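Local coordinates for sugar ABC transporter substrate-binding protein (Treponema pallidum subsp. pallidum, PDB 5U2P) that probably serves as the periplasmic ligand-binding component of an ABC transporter, perhaps for a sugar, although its natural ligand is not established, at residues 37-42 with 90-95. Sequence-based numbering, arbitrary orientation.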
# COMPACT_ATOMS: atom_id res chain seq x y z
N LEU A 37 13.61 16.95 12.26
CA LEU A 37 13.48 17.43 10.88
C LEU A 37 12.25 16.78 10.26
O LEU A 37 12.10 15.56 10.33
CB LEU A 37 14.72 17.06 10.05
CG LEU A 37 14.91 17.80 8.73
CD1 LEU A 37 15.46 19.20 8.98
CD2 LEU A 37 15.83 17.00 7.82
N ILE A 38 11.40 17.58 9.65
CA ILE A 38 10.16 17.06 9.07
C ILE A 38 9.76 17.82 7.81
O ILE A 38 10.20 18.95 7.59
CB ILE A 38 9.01 17.14 10.09
CG1 ILE A 38 7.79 16.34 9.59
CG2 ILE A 38 8.65 18.60 10.38
CD1 ILE A 38 6.63 16.36 10.54
N ARG A 39 8.95 17.19 6.96
CA ARG A 39 8.41 17.85 5.78
C ARG A 39 7.38 18.88 6.20
O ARG A 39 6.55 18.63 7.08
CB ARG A 39 7.77 16.84 4.82
CG ARG A 39 8.75 15.97 4.03
CD ARG A 39 8.01 15.01 3.11
NE ARG A 39 8.84 13.88 2.68
CZ ARG A 39 9.39 13.73 1.47
NH1 ARG A 39 9.22 14.65 0.53
NH2 ARG A 39 10.11 12.65 1.21
N GLU A 40 7.43 20.04 5.56
CA GLU A 40 6.52 21.14 5.83
C GLU A 40 5.06 20.66 5.87
O GLU A 40 4.37 20.85 6.87
CB GLU A 40 6.70 22.22 4.76
CG GLU A 40 5.83 23.45 4.93
CD GLU A 40 6.06 24.47 3.83
OE1 GLU A 40 6.50 24.06 2.73
OE2 GLU A 40 5.82 25.67 4.06
N LYS A 41 4.61 20.01 4.80
CA LYS A 41 3.20 19.62 4.69
C LYS A 41 2.85 18.44 5.58
O LYS A 41 1.68 18.08 5.70
CB LYS A 41 2.84 19.28 3.24
CG LYS A 41 2.91 20.46 2.28
CD LYS A 41 2.41 20.07 0.89
CE LYS A 41 2.32 21.27 -0.04
NZ LYS A 41 3.67 21.79 -0.38
N HIS A 42 3.85 17.83 6.21
CA HIS A 42 3.60 16.69 7.09
C HIS A 42 3.66 17.11 8.56
O HIS A 42 3.40 16.29 9.44
CB HIS A 42 4.61 15.58 6.81
CG HIS A 42 4.39 14.89 5.50
ND1 HIS A 42 5.28 13.97 4.98
CD2 HIS A 42 3.39 14.98 4.60
CE1 HIS A 42 4.83 13.53 3.82
NE2 HIS A 42 3.68 14.13 3.56
N GLU A 90 12.13 12.69 9.71
CA GLU A 90 11.10 12.05 8.91
C GLU A 90 11.74 11.27 7.75
O GLU A 90 12.68 11.76 7.11
CB GLU A 90 10.09 13.07 8.36
CG GLU A 90 9.03 12.40 7.52
CD GLU A 90 8.03 13.34 6.89
OE1 GLU A 90 8.05 14.55 7.19
OE2 GLU A 90 7.21 12.85 6.09
N VAL A 91 11.25 10.06 7.51
CA VAL A 91 11.71 9.25 6.39
C VAL A 91 10.53 8.67 5.65
O VAL A 91 9.45 8.51 6.20
CB VAL A 91 12.65 8.10 6.85
CG1 VAL A 91 13.94 8.66 7.45
CG2 VAL A 91 11.94 7.18 7.84
N SER A 92 10.75 8.36 4.38
CA SER A 92 9.79 7.65 3.56
C SER A 92 10.05 6.15 3.61
O SER A 92 11.12 5.68 3.20
CB SER A 92 9.85 8.15 2.11
OG SER A 92 9.38 9.49 2.02
N LEU A 93 9.08 5.43 4.14
CA LEU A 93 9.12 3.98 4.19
C LEU A 93 8.47 3.45 2.92
O LEU A 93 7.62 4.13 2.35
CB LEU A 93 8.38 3.46 5.43
CG LEU A 93 9.05 3.92 6.74
CD1 LEU A 93 8.10 3.76 7.93
CD2 LEU A 93 10.35 3.16 7.00
N PRO A 94 8.86 2.25 2.46
CA PRO A 94 9.87 1.38 3.08
C PRO A 94 11.30 1.65 2.62
O PRO A 94 12.24 1.15 3.25
CB PRO A 94 9.42 -0.02 2.66
CG PRO A 94 8.76 0.18 1.34
CD PRO A 94 8.11 1.55 1.39
N SER A 95 11.48 2.42 1.55
CA SER A 95 12.79 2.43 0.89
C SER A 95 13.79 3.48 1.39
O SER A 95 14.95 3.46 0.99
CB SER A 95 12.58 2.59 -0.62
OG SER A 95 12.01 1.41 -1.16
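E90 reaches across to R39 and H42 where two parallel neighbours, strands 33-39 and 88-92, part at their C-terminal ends. They belong to the mixed sheet with strand order 2-1-3-5-4 in one lobe of this periplasmic binding protein fold. The main-chain pairing includes E90 N to L37 O, 2.9 Å. Beyond it the strands splay, and the E90 side chain spans the gap in place of the next backbone bond. Its CG is anti to the backbone N (chi1 180°) and the chain stays extended to the carboxylate. E90 OE1 then accepts R39 N at 2.8 Å, nearly straight and close to the C-O axis. The same oxygen lies against I38 CG1 and R39 CB. H42 belongs to the 3-10 turn 40-42, closed by H42 N to R39 O. This turn brings the edge of the imidazole up to the carboxylate. H42 ND1 donates to E90 OE2 at a very short 2.5 Å, with the acceptor at the ring edge. Ring and carboxylate planes are 38° apart. The geometry suits a proton on ND1, and the buried carboxylate may favour a positively charged imidazole. Q307 NE2, from strand 307-311, also bonds OE2, which fixes this oxygen from a third strand. R39 runs crosswise to E90, its aliphatic part beside the carboxylate. R39 NE makes a long salt bridge to E90 OE2 at 3.9 Å, and the guanidinium plane is turned 68° from the carboxylate. The arginine is extended from CG to NE, and this carries its far end past E90 to S92. There R39 NH2 makes a weak, bent hydrogen bond to S92 OG, 3.3 Å long.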